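Local coordinates for HD-GYP domain-containing protein (Bdellovibrio bacteriovorus, PDB 3TM8), which binds a pair of iron(III) ions and belongs to the HD-GYP class, whose active members hydrolyse the bacterial second messenger cyclic di-GMP, at residues A[107-112]-A[154-159]; A[142-147]-A[177-182]; A[160-165]-A[290-295]; A[194-199]-A[279-284]. One frame throughout, in Å; residues are numbered along the deposited sequence. Where two conformers were deposited one is given.

Contact 1: A[107-112]-A[154-159]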
loop_
_atom_site.group_PDB
_atom_site.type_symbol
_atom_site.label_atom_id
_atom_site.label_comp_id
_atom_site.label_asym_id
_atom_site.label_seq_id
_atom_site.Cartn_x
_atom_site.Cartn_y
_atom_site.Cartn_z
ATOM N N THR A 107 -15.519 7.936 -2.941
ATOM C CA THR A 107 -15.546 7.069 -4.102
ATOM C C THR A 107 -14.267 7.216 -4.919
ATOM O O THR A 107 -13.697 6.231 -5.378
ATOM C CB THR A 107 -16.803 7.316 -4.953
ATOM O OG1 THR A 107 -17.954 7.088 -4.135
ATOM C CG2 THR A 107 -16.845 6.376 -6.141
ATOM N N ARG A 108 -13.803 8.451 -5.083
ATOM C CA ARG A 108 -12.533 8.682 -5.765
ATOM C C ARG A 108 -11.390 7.973 -5.031
ATOM O O ARG A 108 -10.562 7.306 -5.656
ATOM C CB ARG A 108 -12.244 10.179 -5.862
ATOM C CG ARG A 108 -13.300 10.959 -6.641
ATOM C CD ARG A 108 -12.944 12.435 -6.754
ATOM N NE ARG A 108 -11.648 12.589 -7.391
ATOM C CZ ARG A 108 -10.860 13.652 -7.258
ATOM N NH1 ARG A 108 -11.246 14.687 -6.524
ATOM N NH2 ARG A 108 -9.681 13.672 -7.867
ATOM N N ALA A 109 -11.355 8.112 -3.707
ATOM C CA ALA A 109 -10.335 7.470 -2.885
ATOM C C ALA A 109 -10.431 5.949 -2.953
ATOM O O ALA A 109 -9.410 5.275 -3.029
ATOM C CB ALA A 109 -10.434 7.947 -1.455
ATOM N N ASP A 110 -11.648 5.406 -2.928
ATOM C CA ASP A 110 -11.830 3.951 -3.058
ATOM C C ASP A 110 -11.152 3.459 -4.334
ATOM O O ASP A 110 -10.414 2.475 -4.331
ATOM C CB ASP A 110 -13.309 3.569 -3.127
ATOM C CG ASP A 110 -14.018 3.610 -1.778
ATOM O OD1 ASP A 110 -13.374 3.875 -0.737
ATOM O OD2 ASP A 110 -15.247 3.353 -1.768
ATOM N N ILE A 111 -11.415 4.143 -5.441
ATOM C CA ILE A 111 -10.841 3.729 -6.707
ATOM C C ILE A 111 -9.325 3.885 -6.710
ATOM O O ILE A 111 -8.596 2.976 -7.090
ATOM C CB ILE A 111 -11.462 4.506 -7.885
ATOM C CG1 ILE A 111 -12.945 4.139 -8.041
ATOM C CG2 ILE A 111 -10.684 4.238 -9.167
ATOM C CD1 ILE A 111 -13.719 5.106 -8.910
ATOM N N ILE A 112 -8.844 5.047 -6.283
ATOM C CA ILE A 112 -7.416 5.324 -6.378
ATOM C C ILE A 112 -6.592 4.453 -5.410
ATOM O O ILE A 112 -5.546 3.923 -5.790
ATOM C CB ILE A 112 -7.132 6.817 -6.184
ATOM C CG1 ILE A 112 -7.694 7.587 -7.384
ATOM C CG2 ILE A 112 -5.643 7.066 -6.033
ATOM C CD1 ILE A 112 -7.833 9.063 -7.144
ATOM N N LEU A 154 -6.587 12.408 1.916
ATOM C CA LEU A 154 -5.897 11.568 2.891
ATOM C C LEU A 154 -6.895 10.949 3.861
ATOM O O LEU A 154 -6.824 9.753 4.153
ATOM C CB LEU A 154 -4.806 12.331 3.652
ATOM C CG LEU A 154 -4.071 11.448 4.672
ATOM C CD1 LEU A 154 -2.603 11.809 4.751
ATOM C CD2 LEU A 154 -4.731 11.489 6.056
ATOM N N SER A 155 -7.839 11.746 4.351
ATOM C CA SER A 155 -8.823 11.226 5.295
ATOM C C SER A 155 -9.677 10.128 4.655
ATOM O O SER A 155 -9.963 9.104 5.290
ATOM C CB SER A 155 -9.701 12.351 5.851
ATOM O OG SER A 155 -10.387 13.026 4.815
ATOM N N ALA A 156 -10.069 10.323 3.399
ATOM C CA ALA A 156 -10.859 9.313 2.702
ATOM C C ALA A 156 -10.080 8.013 2.517
ATOM O O ALA A 156 -10.625 6.925 2.699
ATOM C CB ALA A 156 -11.326 9.847 1.360
ATOM N N VAL A 157 -8.806 8.117 2.153
ATOM C CA VAL A 157 -7.990 6.919 1.996
ATOM C C VAL A 157 -7.825 6.207 3.337
ATOM O O VAL A 157 -7.907 4.980 3.413
ATOM C CB VAL A 157 -6.621 7.230 1.350
ATOM C CG1 VAL A 157 -5.699 6.018 1.444
ATOM C CG2 VAL A 157 -6.822 7.660 -0.112
ATOM N N MET A 158 -7.630 6.983 4.399
ATOM C CA MET A 158 -7.446 6.399 5.722
ATOM C C MET A 158 -8.729 5.753 6.265
ATOM O O MET A 158 -8.680 5.023 7.246
ATOM C CB MET A 158 -6.854 7.423 6.700
ATOM C CG MET A 158 -5.435 7.872 6.332
ATOM S SD MET A 158 -4.192 6.545 6.271
ATOM C CE MET A 158 -4.108 6.055 7.989
ATOM N N ASN A 159 -9.862 6.015 5.617
ATOM C CA ASN A 159 -11.125 5.350 5.948
ATOM C C ASN A 159 -11.212 3.931 5.407
ATOM O O ASN A 159 -12.107 3.170 5.782
ATOM C CB ASN A 159 -12.312 6.125 5.375
ATOM C CG ASN A 159 -12.672 7.340 6.186
ATOM O OD1 ASN A 159 -12.405 7.409 7.385
ATOM N ND2 ASN A 159 -13.300 8.313 5.531
#

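Contact 2: A[142-147]-A[177-182]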
loop_
_atom_site.group_PDB
_atom_site.type_symbol
_atom_site.label_atom_id
_atom_site.label_comp_id
_atom_site.label_asym_id
_atom_site.label_seq_id
_atom_site.Cartn_x
_atom_site.Cartn_y
_atom_site.Cartn_z
ATOM N N LYS A 142 0.987 10.547 -9.702
ATOM C CA LYS A 142 -0.415 10.947 -9.753
ATOM C C LYS A 142 -1.033 10.900 -8.361
ATOM O O LYS A 142 -1.862 11.731 -8.010
ATOM C CB LYS A 142 -1.208 10.057 -10.717
ATOM C CG LYS A 142 -0.758 10.189 -12.163
ATOM C CD LYS A 142 -1.449 9.171 -13.066
ATOM C CE LYS A 142 -2.960 9.340 -13.065
ATOM N NZ LYS A 142 -3.414 10.560 -13.787
ATOM N N TYR A 143 -0.616 9.922 -7.565
ATOM C CA TYR A 143 -1.109 9.767 -6.205
ATOM C C TYR A 143 -0.676 10.932 -5.314
ATOM O O TYR A 143 -1.487 11.490 -4.567
ATOM C CB TYR A 143 -0.660 8.423 -5.619
ATOM C CG TYR A 143 -1.373 8.087 -4.336
ATOM C CD1 TYR A 143 -2.763 8.039 -4.283
ATOM C CD2 TYR A 143 -0.667 7.800 -3.173
ATOM C CE1 TYR A 143 -3.424 7.742 -3.121
ATOM C CE2 TYR A 143 -1.329 7.496 -1.998
ATOM C CZ TYR A 143 -2.707 7.470 -1.981
ATOM O OH TYR A 143 -3.403 7.181 -0.840
ATOM N N VAL A 144 0.592 11.313 -5.399
ATOM C CA VAL A 144 1.052 12.489 -4.657
ATOM C C VAL A 144 0.156 13.682 -5.000
ATOM O O VAL A 144 -0.306 14.411 -4.115
ATOM C CB VAL A 144 2.528 12.852 -4.961
ATOM C CG1 VAL A 144 2.898 14.213 -4.341
ATOM C CG2 VAL A 144 3.461 11.764 -4.456
ATOM N N ASN A 145 -0.101 13.882 -6.289
ATOM C CA ASN A 145 -0.921 15.012 -6.697
ATOM C C ASN A 145 -2.344 14.925 -6.164
ATOM O O ASN A 145 -2.917 15.934 -5.759
ATOM C CB ASN A 145 -0.909 15.190 -8.212
ATOM C CG ASN A 145 -1.692 16.405 -8.643
ATOM O OD1 ASN A 145 -1.381 17.522 -8.234
ATOM N ND2 ASN A 145 -2.713 16.197 -9.466
ATOM N N PHE A 146 -2.913 13.723 -6.164
ATOM C CA PHE A 146 -4.250 13.520 -5.625
ATOM C C PHE A 146 -4.315 13.897 -4.144
ATOM O O PHE A 146 -5.210 14.632 -3.715
ATOM C CB PHE A 146 -4.666 12.062 -5.839
ATOM C CG PHE A 146 -5.961 11.670 -5.155
ATOM C CD1 PHE A 146 -7.177 12.213 -5.555
ATOM C CD2 PHE A 146 -5.961 10.737 -4.123
ATOM C CE1 PHE A 146 -8.367 11.843 -4.932
ATOM C CE2 PHE A 146 -7.143 10.364 -3.498
ATOM C CZ PHE A 146 -8.350 10.915 -3.906
ATOM N N ILE A 147 -3.366 13.393 -3.360
ATOM C CA ILE A 147 -3.343 13.671 -1.931
ATOM C C ILE A 147 -3.085 15.162 -1.656
ATOM O O ILE A 147 -3.699 15.756 -0.763
ATOM C CB ILE A 147 -2.292 12.808 -1.211
ATOM C CG1 ILE A 147 -2.632 11.312 -1.338
ATOM C CG2 ILE A 147 -2.160 13.233 0.256
ATOM C CD1 ILE A 147 -3.927 10.899 -0.671
ATOM N N LEU A 177 0.658 8.109 4.504
ATOM C CA LEU A 177 1.223 8.744 5.682
ATOM C C LEU A 177 2.559 9.384 5.341
ATOM O O LEU A 177 2.882 10.456 5.844
ATOM C CB LEU A 177 1.405 7.729 6.804
ATOM C CG LEU A 177 0.147 7.077 7.377
ATOM C CD1 LEU A 177 0.528 5.946 8.323
ATOM C CD2 LEU A 177 -0.730 8.108 8.095
ATOM N N SER A 178 3.334 8.742 4.474
ATOM C CA SER A 178 4.627 9.301 4.084
ATOM C C SER A 178 4.500 10.616 3.306
ATOM O O SER A 178 5.281 11.548 3.520
ATOM C CB SER A 178 5.447 8.285 3.281
ATOM O OG SER A 178 5.807 7.160 4.073
ATOM N N ILE A 179 3.531 10.688 2.399
ATOM C CA ILE A 179 3.295 11.933 1.661
ATOM C C ILE A 179 2.937 13.055 2.633
ATOM O O ILE A 179 3.484 14.165 2.565
ATOM C CB ILE A 179 2.152 11.780 0.625
ATOM C CG1 ILE A 179 2.592 10.874 -0.528
ATOM C CG2 ILE A 179 1.711 13.158 0.103
ATOM C CD1 ILE A 179 1.435 10.299 -1.338
ATOM N N ALA A 180 2.029 12.763 3.556
ATOM C CA ALA A 180 1.611 13.762 4.532
ATOM C C ALA A 180 2.771 14.172 5.439
ATOM O O ALA A 180 2.927 15.352 5.749
ATOM C CB ALA A 180 0.433 13.256 5.357
ATOM N N LEU A 181 3.587 13.207 5.856
ATOM C CA LEU A 181 4.740 13.499 6.707
ATOM C C LEU A 181 5.752 14.375 5.964
ATOM O O LEU A 181 6.294 15.339 6.515
ATOM C CB LEU A 181 5.382 12.200 7.202
ATOM C CG LEU A 181 6.649 12.332 8.048
ATOM C CD1 LEU A 181 6.410 13.223 9.257
ATOM C CD2 LEU A 181 7.082 10.952 8.486
ATOM N N ALA A 182 5.999 14.044 4.702
ATOM C CA ALA A 182 6.914 14.825 3.879
ATOM C C ALA A 182 6.464 16.280 3.797
ATOM O O ALA A 182 7.281 17.201 3.917
ATOM C CB ALA A 182 7.017 14.212 2.485
#

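Contact 3: A[160-165]-A[290-295]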
loop_
_atom_site.group_PDB
_atom_site.type_symbol
_atom_site.label_atom_id
_atom_site.label_comp_id
_atom_site.label_asym_id
_atom_site.label_seq_id
_atom_site.Cartn_x
_atom_site.Cartn_y
_atom_site.Cartn_z
ATOM N N ILE A 160 -10.305 3.581 4.503
ATOM C CA ILE A 160 -10.362 2.279 3.858
ATOM C C ILE A 160 -9.526 1.285 4.661
ATOM O O ILE A 160 -8.316 1.171 4.472
ATOM C CB ILE A 160 -9.871 2.351 2.395
ATOM C CG1 ILE A 160 -10.554 3.511 1.651
ATOM C CG2 ILE A 160 -10.116 1.026 1.677
ATOM C CD1 ILE A 160 -9.961 3.792 0.283
ATOM N N GLU A 161 -10.180 0.571 5.570
ATOM C CA GLU A 161 -9.483 -0.311 6.490
ATOM C C GLU A 161 -8.823 -1.480 5.766
ATOM O O GLU A 161 -9.370 -2.027 4.811
ATOM C CB GLU A 161 -10.454 -0.824 7.559
ATOM C CG GLU A 161 -9.801 -1.704 8.617
ATOM C CD GLU A 161 -10.762 -2.144 9.706
ATOM O OE1 GLU A 161 -11.920 -1.671 9.719
ATOM O OE2 GLU A 161 -10.354 -2.969 10.553
ATOM N N ASN A 162 -7.646 -1.870 6.241
ATOM C CA ASN A 162 -6.936 -3.013 5.683
ATOM C C ASN A 162 -7.428 -4.293 6.366
ATOM O O ASN A 162 -6.718 -4.893 7.174
ATOM C CB ASN A 162 -5.428 -2.809 5.874
ATOM C CG ASN A 162 -4.584 -3.823 5.115
ATOM O OD1 ASN A 162 -5.100 -4.780 4.525
ATOM N ND2 ASN A 162 -3.270 -3.625 5.138
ATOM N N THR A 163 -8.652 -4.696 6.032
ATOM C CA THR A 163 -9.328 -5.792 6.728
ATOM C C THR A 163 -8.601 -7.133 6.610
ATOM O O THR A 163 -8.611 -7.947 7.539
ATOM C CB THR A 163 -10.813 -5.945 6.266
ATOM O OG1 THR A 163 -10.873 -6.440 4.916
ATOM C CG2 THR A 163 -11.543 -4.615 6.355
ATOM N N ASP A 164 -7.964 -7.355 5.470
ATOM C CA ASP A 164 -7.302 -8.625 5.186
ATOM C C ASP A 164 -5.809 -8.576 5.525
ATOM O O ASP A 164 -5.095 -9.557 5.343
ATOM C CB ASP A 164 -7.499 -9.011 3.717
ATOM C CG ASP A 164 -8.953 -9.264 3.364
ATOM O OD1 ASP A 164 -9.682 -9.891 4.166
ATOM O OD2 ASP A 164 -9.364 -8.843 2.267
ATOM N N LYS A 165 -5.349 -7.424 6.009
ATOM C CA LYS A 165 -3.974 -7.257 6.490
ATOM C C LYS A 165 -2.927 -7.557 5.417
ATOM O O LYS A 165 -1.914 -8.200 5.695
ATOM C CB LYS A 165 -3.722 -8.136 7.720
ATOM C CG LYS A 165 -4.820 -8.078 8.758
ATOM C CD LYS A 165 -4.921 -6.699 9.380
ATOM C CE LYS A 165 -6.052 -6.667 10.411
ATOM N NZ LYS A 165 -6.092 -5.392 11.170
ATOM N N LEU A 290 1.624 -0.705 14.093
ATOM C CA LEU A 290 0.917 -0.700 15.370
ATOM C C LEU A 290 -0.588 -0.725 15.158
ATOM O O LEU A 290 -1.304 -1.507 15.783
ATOM C CB LEU A 290 1.300 0.511 16.235
ATOM C CG LEU A 290 2.732 0.494 16.765
ATOM C CD1 LEU A 290 2.966 1.680 17.703
ATOM C CD2 LEU A 290 3.044 -0.822 17.466
ATOM N N ILE A 291 -1.063 0.133 14.265
ATOM C CA ILE A 291 -2.492 0.311 14.088
ATOM C C ILE A 291 -3.147 -0.865 13.358
ATOM O O ILE A 291 -4.179 -1.383 13.797
ATOM C CB ILE A 291 -2.771 1.630 13.366
ATOM C CG1 ILE A 291 -2.374 2.798 14.272
ATOM C CG2 ILE A 291 -4.233 1.716 12.952
ATOM C CD1 ILE A 291 -2.214 4.117 13.549
ATOM N N THR A 292 -2.524 -1.308 12.270
ATOM C CA THR A 292 -3.102 -2.341 11.414
ATOM C C THR A 292 -2.726 -3.773 11.806
ATOM O O THR A 292 -3.580 -4.660 11.782
ATOM C CB THR A 292 -2.753 -2.070 9.945
ATOM O OG1 THR A 292 -3.410 -0.861 9.538
ATOM C CG2 THR A 292 -3.212 -3.218 9.041
ATOM N N PHE A 293 -1.470 -4.005 12.178
ATOM C CA PHE A 293 -1.014 -5.364 12.482
ATOM C C PHE A 293 -1.028 -5.695 13.975
ATOM O O PHE A 293 -0.970 -6.865 14.330
ATOM C CB PHE A 293 0.401 -5.623 11.945
ATOM C CG PHE A 293 0.529 -5.558 10.447
ATOM C CD1 PHE A 293 -0.413 -6.148 9.612
ATOM C CD2 PHE A 293 1.634 -4.942 9.879
ATOM C CE1 PHE A 293 -0.267 -6.092 8.225
ATOM C CE2 PHE A 293 1.791 -4.884 8.500
ATOM C CZ PHE A 293 0.841 -5.460 7.673
ATOM N N GLU A 294 -1.082 -4.688 14.846
ATOM C CA GLU A 294 -0.969 -4.949 16.283
ATOM C C GLU A 294 -2.180 -4.468 17.086
ATOM O O GLU A 294 -2.213 -4.605 18.307
ATOM C CB GLU A 294 0.353 -4.379 16.838
ATOM C CG GLU A 294 1.573 -4.888 16.057
ATOM C CD GLU A 294 2.913 -4.717 16.765
ATOM O OE1 GLU A 294 2.935 -4.307 17.945
ATOM O OE2 GLU A 294 3.951 -5.029 16.135
ATOM N N GLY A 295 -3.181 -3.932 16.397
ATOM C CA GLY A 295 -4.430 -3.546 17.035
ATOM C C GLY A 295 -4.345 -2.372 17.999
ATOM O O GLY A 295 -5.209 -2.200 18.857
HETATM O O HOH W 1 -2.635 -0.914 6.208
HETATM O O HOH W 2 -6.235 -1.099 8.839
#

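Contact 4: A[194-199]-A[279-284]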
loop_
_atom_site.group_PDB
_atom_site.type_symbol
_atom_site.label_atom_id
_atom_site.label_comp_id
_atom_site.label_asym_id
_atom_site.label_seq_id
_atom_site.Cartn_x
_atom_site.Cartn_y
_atom_site.Cartn_z
ATOM N N GLN A 194 7.777 11.693 -5.281
ATOM C CA GLN A 194 7.388 10.570 -6.129
ATOM C C GLN A 194 8.122 9.294 -5.703
ATOM O O GLN A 194 7.516 8.236 -5.567
ATOM C CB GLN A 194 7.683 10.868 -7.594
ATOM C CG GLN A 194 7.375 9.711 -8.523
ATOM C CD GLN A 194 7.645 10.087 -9.958
ATOM O OE1 GLN A 194 8.569 10.859 -10.238
ATOM N NE2 GLN A 194 6.829 9.589 -10.869
ATOM N N LEU A 195 9.431 9.390 -5.503
ATOM C CA LEU A 195 10.228 8.218 -5.151
ATOM C C LEU A 195 9.951 7.726 -3.728
ATOM O O LEU A 195 9.967 6.522 -3.479
ATOM C CB LEU A 195 11.719 8.488 -5.360
ATOM C CG LEU A 195 12.109 8.714 -6.827
ATOM C CD1 LEU A 195 13.604 8.941 -6.953
ATOM C CD2 LEU A 195 11.650 7.541 -7.704
ATOM N N LEU A 196 9.677 8.653 -2.814
ATOM C CA LEU A 196 9.250 8.327 -1.459
ATOM C C LEU A 196 7.963 7.511 -1.502
ATOM O O LEU A 196 7.835 6.487 -0.829
ATOM C CB LEU A 196 9.034 9.615 -0.658
ATOM C CG LEU A 196 8.333 9.491 0.696
ATOM C CD1 LEU A 196 9.185 8.702 1.674
ATOM C CD2 LEU A 196 7.986 10.868 1.257
ATOM N N THR A 197 7.012 7.980 -2.303
ATOM C CA THR A 197 5.717 7.329 -2.424
ATOM C C THR A 197 5.874 5.935 -3.031
ATOM O O THR A 197 5.307 4.949 -2.535
ATOM C CB THR A 197 4.765 8.191 -3.266
ATOM O OG1 THR A 197 4.592 9.451 -2.608
ATOM C CG2 THR A 197 3.409 7.513 -3.446
ATOM N N LEU A 198 6.655 5.850 -4.103
ATOM C CA LEU A 198 6.903 4.569 -4.755
ATOM C C LEU A 198 7.596 3.572 -3.820
ATOM O O LEU A 198 7.204 2.398 -3.732
ATOM C CB LEU A 198 7.723 4.782 -6.028
ATOM C CG LEU A 198 8.059 3.546 -6.854
ATOM C CD1 LEU A 198 6.792 2.794 -7.277
ATOM C CD2 LEU A 198 8.899 3.955 -8.068
ATOM N N GLY A 199 8.638 4.030 -3.131
ATOM C CA GLY A 199 9.336 3.177 -2.193
ATOM C C GLY A 199 8.430 2.723 -1.070
ATOM O O GLY A 199 8.433 1.541 -0.695
ATOM N N VAL A 279 14.191 6.931 6.442
ATOM C CA VAL A 279 13.890 7.257 7.831
ATOM C C VAL A 279 12.417 7.658 7.952
ATOM O O VAL A 279 11.728 7.262 8.895
ATOM C CB VAL A 279 14.802 8.384 8.370
ATOM C CG1 VAL A 279 14.481 8.673 9.836
ATOM C CG2 VAL A 279 16.259 8.000 8.198
ATOM N N LEU A 280 11.940 8.431 6.978
ATOM C CA LEU A 280 10.554 8.853 6.944
ATOM C C LEU A 280 9.621 7.638 6.804
ATOM O O LEU A 280 8.658 7.492 7.562
ATOM C CB LEU A 280 10.368 9.849 5.793
ATOM C CG LEU A 280 9.121 10.725 5.768
ATOM C CD1 LEU A 280 9.311 11.932 4.862
ATOM C CD2 LEU A 280 7.937 9.909 5.311
ATOM N N VAL A 281 9.915 6.767 5.845
ATOM C CA VAL A 281 9.097 5.574 5.651
ATOM C C VAL A 281 9.138 4.669 6.883
ATOM O O VAL A 281 8.128 4.067 7.251
ATOM C CB VAL A 281 9.508 4.791 4.390
ATOM C CG1 VAL A 281 8.700 3.505 4.275
ATOM C CG2 VAL A 281 9.298 5.644 3.150
ATOM N N SER A 282 10.303 4.568 7.517
ATOM C CA SER A 282 10.418 3.775 8.736
ATOM C C SER A 282 9.443 4.258 9.815
ATOM O O SER A 282 8.772 3.450 10.461
ATOM C CB SER A 282 11.849 3.769 9.263
ATOM O OG SER A 282 11.911 3.045 10.478
ATOM N N SER A 283 9.368 5.572 10.010
ATOM C CA SER A 283 8.441 6.145 10.980
ATOM C C SER A 283 6.979 5.886 10.610
ATOM O O SER A 283 6.181 5.469 11.452
ATOM C CB SER A 283 8.680 7.652 11.135
ATOM O OG SER A 283 10.014 7.924 11.538
ATOM N N ALA A 284 6.630 6.142 9.352
ATOM C CA ALA A 284 5.268 5.933 8.881
ATOM C C ALA A 284 4.871 4.463 8.985
ATOM O O ALA A 284 3.756 4.140 9.406
ATOM C CB ALA A 284 5.126 6.415 7.450
#

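Contact 1: A[107-112]-A[154-159]
Val157 faces Ala109 across a very close approach of helices 153-158 and 105-125, with only 5.4 Å between the CA of Val157 and the CA of Ala109. Val157 CB stands 4.8 Å from Ala109 CB and sends its two methyls different ways. CG2, placed anti to the carbonyl carbon and beside the backbone N, turns to helix 105-125. It rests 3.9 Å from Ala109 CB and also borders the hydroxyl of Tyr143 on helix 130-149. CG1, anti to the backbone N (chi1 169°), reaches that same hydroxyl.

The Ala109 methyl has a second partner one residue earlier on helix 153-158. Ala156 CB comes methyl to methyl at 3.5 Å from Ala109 CB, the closest pair of the contact. Beyond this small apolar patch, Gln106 supplies a polar bridge: its NE2 bonds to Ala156 O and to Asp110 OD1, while its OE1 takes Asn159 ND2.

The chemistry across the two segments is purely apolar, made by three methyl groups on buried residues, and the two segments together bury about 120 Å². Such contacts carry little directional preference. What defines this one is fit: the small alanine side chains let the backbones approach closely, and Gln106 adds the directional bonds at the margin.

Contact 2: A[142-147]-A[177-182]
The hydroxyl of Tyr143 is hydrogen-bonded to Thr176 OG1, three residues before Ile179 on helix 167-185, and so tethers the tip of the ring that Ile179 touches obliquely. Tyr143 gets there with CG anti to its backbone N (chi1 -168°), which swings the ring over toward the partner helix. Ile147 CG1 covers one face of that ring, 3.9 Å above its plane and out toward the rim.

Ile179 does all the touching from the other side. Its CD1 lies 3.7 Å from Tyr143 CD2, approaching the ring at a slant, and 4.0 Å from Val144 CG2. This long arm lies mainly at the tyrosine and the valine but also grazes Ile147, whose CG2 meets Ile179 CG2 at 3.9 Å. One isoleucine thus wedges into the triangle formed by Tyr143, Val144 and Ile147. Thr197 of helix 190-202 packs against both Val144 and Ile179.

The short axes of the two helical segments pass 10.4 Å apart, with a signed crossing angle of -63°. The result is a crossed helix pair in an all-helical HD-type core, joining helix 130-149 to helix 167-185, which bears the iron ligand His170.

Contact 3: A[160-165]-A[290-295]
Lys165 turns CG beside its backbone N and bends again at chi2 (-65°), then runs out extended, so that NZ reaches Thr292 O at the end of helix 276-293. This joins a loop of the HD-GYP domain to a helix end next to its iron site. NZ donates to Thr292 O at 2.7 Å, lying in the carbonyl plane with a C=O...N angle of 148°. The loop is shaped by a type I beta turn from Asn162 to Lys165, while Asn162 OD1 accepts from Thr166 N.

Thr292 CG2 touches two loop side chains, 3.9 Å from Asn162 CB and 3.9 Å from Lys165 CD. The Thr292 hydroxyl, itself bonded to Asp288 OD1, also faces the loop through water. One water accepts from Asn162 N at 3.1 Å and donates to Thr292 OG1 at 2.9 Å; a second accepts from Asn162 ND2 but donates only weakly to that oxygen.

Both segments border the metal centre: Asn162 packs on the iron ligand His170, whose ring Phe293 also meets with the planes inclined. Phe293 also presents a ring edge to the loop, with CE1 3.7 Å from Lys165 O, near the ring plane.

Contact 4: A[194-199]-A[279-284]
Leu196 packs against Leu280 and Val281 where helices 190-202 and 276-293 of the all-helical HD domain meet behind the iron site. The nearest CA atoms, those of Leu196 and Val281, are 7.6 Å apart, so the gap is filled by side chains and the backbones stay clear of each other.

There are two apolar contacts, one tight and one looser. In the tight one, Leu196 CD1 presses on Val281 CG2 at 3.4 Å, closer than carbons usually come. These two side chains run antiparallel alongside each other. The looser contact sets two leucines roughly perpendicular, with Leu196 CD2 lying 4.0 Å from Leu280 CD1. Leu280 was modelled in two conformers, so the detail of that pairing is less certain.

Polar bonding belongs to the flanks. Ser282 OG bonds to Glu259 O, and Ser283 OG to His317 ND1, fastening helix 276-293 to neighbouring parts of the chain.

Then comes the relation to the metals. The Val281 side chain lies about 4 Å from those of the iron ligands His203 and His257, and about 7 Å from an iron ion. Val281 thus probably forms part of the apolar surroundings of the site. The helix bearing Val281 also carries the ligand Asn285. In the tight pair, the methyl that Val281 turns to Leu196 CD1 is CG2, the one anti to its carbonyl carbon, while CG1 stands anti to the backbone N (chi1 176°).

In the fold
Coming from the N terminus, helix 105-125 opens contact 1, which closes on helix 153-158 after the chain has passed through helix 130-149. That intervening helix opens contact 2, closed by helix 167-185, so contacts 1 and 2 cross; they touch through Ile112 and Val157 against Tyr143. Contact 3 starts in the loop between helices 153-158 and 167-185, inside contact 2, and crosses it by closing far along at the end of helix 276-293. Contact 4 nests within contact 3 and ties that helix to helix 190-202. It follows contact 2 in series, yet the two touch through Leu181 and Leu280. Contacts 1 and 2 bring in helices 105-125 and 130-149; contacts 3 and 4 tie parts of the HD region together.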